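Local coordinates for cystalysin (Treponema denticola, PDB 1C7N), which is a pyridoxal-5'-phosphate-binding protein of the aminotransferase class I and II family, at residues K188-V193 with S221-L226. Numbering follows the deposited sequence.
Sequences KIKDIV and SIDEQL
K190 CD lies obliquely over one face of the D223 carboxylate, 4.0 Å from D223 CG and about as far from D223 OD2, and the two side chains cross at about a right angle. D223 is the N-cap of the helix that follows, and its OD1 accepts from L226 N at 2.9 Å on the anti side, 23° out of the carboxylate plane, with a weak second bond from Q225 N. The closest approach between the two segments is aliphatic, D223 CB to K190 CD at 3.5 Å. A second carboxylate, that of D191, takes the ammonium: K190 NZ comes down on D191 OD1 from above its plane, 37° out of it, in a salt bridge of 2.9 Å. K190 NZ stays 4.5 Å from D223 OD2, too far for a salt bridge, though the opposite charge probably still favours this placement. K190 CG, anti to the backbone N (chi1 168°), is set against L226 CD2 at 3.9 Å; the lysine chain bends further out, at chi3 and chi4. I222 lays CD1 against K190 CD at 3.7 Å. The other methyl of L226, CD1, sits 3.8 Å from V193 CG1, one turn further along the helix, so the leucine fork spans K190 and V193. L194 of the same helix also touches D223 and L226, and F219 lies against both I189 and L226. Helix 183-195 links the parallel neighbours 165-171 and 199-203 in a beta-alpha-beta crossover; the contact joins it to the connection between strands 199-203 and 230-234, beside the seven-stranded large-domain sheet of the fold-type I pyridoxal-phosphate proteins.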
ATOM      1  N   LYS A 188       3.941 -33.967 -10.996  1.00 20.74           N
ATOM      2  CA  LYS A 188       4.229 -34.749  -9.796  1.00 21.43           C
ATOM      3  C   LYS A 188       3.804 -33.997  -8.541  1.00 21.77           C
ATOM      4  O   LYS A 188       3.275 -34.587  -7.599  1.00 21.70           O
ATOM      5  CB  LYS A 188       5.721 -35.068  -9.696  1.00 22.16           C
ATOM      6  CG  LYS A 188       6.193 -36.265 -10.504  1.00 23.85           C
ATOM      7  CD  LYS A 188       7.600 -36.658 -10.058  1.00 26.44           C
ATOM      8  CE  LYS A 188       8.088 -37.925 -10.735  1.00 27.92           C
ATOM      9  NZ  LYS A 188       9.408 -38.363 -10.178  1.00 29.64           N
ATOM     10  N   ILE A 189       4.051 -32.692  -8.526  1.00 21.46           N
ATOM     11  CA  ILE A 189       3.679 -31.880  -7.378  1.00 21.27           C
ATOM     12  C   ILE A 189       2.159 -31.771  -7.314  1.00 21.36           C
ATOM     13  O   ILE A 189       1.574 -31.838  -6.234  1.00 22.02           O
ATOM     14  CB  ILE A 189       4.294 -30.469  -7.462  1.00 20.08           C
ATOM     15  CG1 ILE A 189       5.819 -30.581  -7.553  1.00 20.08           C
ATOM     16  CG2 ILE A 189       3.887 -29.647  -6.229  1.00 18.93           C
ATOM     17  CD1 ILE A 189       6.526 -29.256  -7.734  1.00 20.20           C
ATOM     18  N   LYS A 190       1.524 -31.611  -8.473  1.00 22.25           N
ATOM     19  CA  LYS A 190       0.070 -31.506  -8.534  1.00 23.06           C
ATOM     20  C   LYS A 190      -0.585 -32.744  -7.933  1.00 23.38           C
ATOM     21  O   LYS A 190      -1.546 -32.636  -7.173  1.00 23.05           O
ATOM     22  CB  LYS A 190      -0.404 -31.341  -9.981  1.00 24.08           C
ATOM     23  CG  LYS A 190      -1.914 -31.506 -10.150  1.00 24.86           C
ATOM     24  CD  LYS A 190      -2.327 -31.462 -11.611  1.00 26.28           C
ATOM     25  CE  LYS A 190      -1.700 -32.598 -12.412  1.00 28.31           C
ATOM     26  NZ  LYS A 190      -2.237 -33.949 -12.065  1.00 28.07           N
ATOM     27  N   ASP A 191      -0.067 -33.919  -8.280  1.00 23.75           N
ATOM     28  CA  ASP A 191      -0.619 -35.164  -7.758  1.00 23.72           C
ATOM     29  C   ASP A 191      -0.487 -35.233  -6.243  1.00 23.01           C
ATOM     30  O   ASP A 191      -1.430 -35.618  -5.549  1.00 23.46           O
ATOM     31  CB  ASP A 191       0.066 -36.378  -8.397  1.00 23.84           C
ATOM     32  CG  ASP A 191      -0.309 -36.557  -9.856  1.00 25.13           C
ATOM     33  OD1 ASP A 191      -1.373 -36.042 -10.276  1.00 26.27           O
ATOM     34  OD2 ASP A 191       0.453 -37.223 -10.584  1.00 25.61           O
ATOM     35  N   ILE A 192       0.683 -34.863  -5.733  1.00 22.11           N
ATOM     36  CA  ILE A 192       0.923 -34.872  -4.297  1.00 22.08           C
ATOM     37  C   ILE A 192      -0.044 -33.913  -3.597  1.00 21.45           C
ATOM     38  O   ILE A 192      -0.584 -34.221  -2.532  1.00 20.70           O
ATOM     39  CB  ILE A 192       2.376 -34.441  -3.973  1.00 22.78           C
ATOM     40  CG1 ILE A 192       3.364 -35.454  -4.554  1.00 22.47           C
ATOM     41  CG2 ILE A 192       2.562 -34.304  -2.465  1.00 22.84           C
ATOM     42  CD1 ILE A 192       4.815 -35.100  -4.314  1.00 20.42           C
ATOM     43  N   VAL A 193      -0.266 -32.753  -4.205  1.00 20.50           N
ATOM     44  CA  VAL A 193      -1.164 -31.756  -3.628  1.00 20.30           C
ATOM     45  C   VAL A 193      -2.622 -32.202  -3.606  1.00 21.28           C
ATOM     46  O   VAL A 193      -3.279 -32.117  -2.570  1.00 22.38           O
ATOM     47  CB  VAL A 193      -1.071 -30.414  -4.385  1.00 18.56           C
ATOM     48  CG1 VAL A 193      -2.145 -29.451  -3.879  1.00 16.69           C
ATOM     49  CG2 VAL A 193       0.315 -29.805  -4.182  1.00 16.48           C
ATOM     50  N   SER A 221      -2.867 -23.635 -14.037  1.00 17.75           N
ATOM     51  CA  SER A 221      -3.437 -23.727 -15.379  1.00 18.47           C
ATOM     52  C   SER A 221      -3.445 -25.160 -15.912  1.00 18.76           C
ATOM     53  O   SER A 221      -4.039 -25.433 -16.953  1.00 19.66           O
ATOM     54  CB  SER A 221      -2.644 -22.850 -16.349  1.00 18.65           C
ATOM     55  OG  SER A 221      -1.409 -23.461 -16.685  1.00 17.78           O
ATOM     56  N   ILE A 222      -2.789 -26.074 -15.202  1.00 18.00           N
ATOM     57  CA  ILE A 222      -2.716 -27.459 -15.656  1.00 18.32           C
ATOM     58  C   ILE A 222      -3.828 -28.369 -15.130  1.00 19.15           C
ATOM     59  O   ILE A 222      -3.932 -29.519 -15.545  1.00 17.83           O
ATOM     60  CB  ILE A 222      -1.357 -28.097 -15.281  1.00 17.18           C
ATOM     61  CG1 ILE A 222      -1.257 -28.268 -13.768  1.00 17.56           C
ATOM     62  CG2 ILE A 222      -0.213 -27.225 -15.793  1.00 15.83           C
ATOM     63  CD1 ILE A 222      -0.056 -29.074 -13.316  1.00 17.57           C
ATOM     64  N   ASP A 223      -4.655 -27.859 -14.222  1.00 20.17           N
ATOM     65  CA  ASP A 223      -5.736 -28.657 -13.647  1.00 22.08           C
ATOM     66  C   ASP A 223      -6.731 -27.751 -12.931  1.00 22.78           C
ATOM     67  O   ASP A 223      -6.346 -26.949 -12.084  1.00 22.93           O
ATOM     68  CB  ASP A 223      -5.151 -29.682 -12.667  1.00 22.08           C
ATOM     69  CG  ASP A 223      -6.187 -30.663 -12.151  1.00 23.16           C
ATOM     70  OD1 ASP A 223      -7.032 -30.268 -11.320  1.00 22.71           O
ATOM     71  OD2 ASP A 223      -6.155 -31.837 -12.581  1.00 22.04           O
ATOM     72  N   GLU A 224      -8.010 -27.879 -13.274  1.00 23.84           N
ATOM     73  CA  GLU A 224      -9.044 -27.047 -12.670  1.00 23.36           C
ATOM     74  C   GLU A 224      -9.303 -27.361 -11.202  1.00 23.57           C
ATOM     75  O   GLU A 224      -9.628 -26.463 -10.423  1.00 23.69           O
ATOM     76  CB  GLU A 224     -10.347 -27.160 -13.465  1.00 24.38           C
ATOM     77  CG  GLU A 224     -10.351 -26.381 -14.775  1.00 24.69           C
ATOM     78  CD  GLU A 224     -10.047 -24.901 -14.578  1.00 25.98           C
ATOM     79  OE1 GLU A 224     -10.281 -24.384 -13.464  1.00 25.57           O
ATOM     80  OE2 GLU A 224      -9.586 -24.249 -15.540  1.00 25.41           O
ATOM     81  N   GLN A 225      -9.165 -28.627 -10.820  1.00 22.92           N
ATOM     82  CA  GLN A 225      -9.378 -29.001  -9.428  1.00 22.63           C
ATOM     83  C   GLN A 225      -8.238 -28.460  -8.577  1.00 21.31           C
ATOM     84  O   GLN A 225      -8.434 -28.110  -7.413  1.00 20.74           O
ATOM     85  CB  GLN A 225      -9.483 -30.521  -9.271  1.00 22.88           C
ATOM     86  CG  GLN A 225     -10.828 -31.093  -9.700  1.00 23.53           C
ATOM     87  CD  GLN A 225     -11.023 -31.065 -11.202  1.00 25.07           C
ATOM     88  OE1 GLN A 225     -10.345 -31.786 -11.940  1.00 25.18           O
ATOM     89  NE2 GLN A 225     -11.950 -30.226 -11.667  1.00 24.55           N
ATOM     90  N   LEU A 226      -7.042 -28.400  -9.156  1.00 19.96           N
ATOM     91  CA  LEU A 226      -5.897 -27.853  -8.437  1.00 19.05           C
ATOM     92  C   LEU A 226      -6.174 -26.359  -8.279  1.00 18.56           C
ATOM     93  O   LEU A 226      -6.013 -25.798  -7.194  1.00 18.50           O
ATOM     94  CB  LEU A 226      -4.599 -28.066  -9.224  1.00 19.05           C
ATOM     95  CG  LEU A 226      -3.332 -27.445  -8.624  1.00 19.65           C
ATOM     96  CD1 LEU A 226      -3.002 -28.109  -7.284  1.00 18.39           C
ATOM     97  CD2 LEU A 226      -2.178 -27.605  -9.595  1.00 19.35           C
TER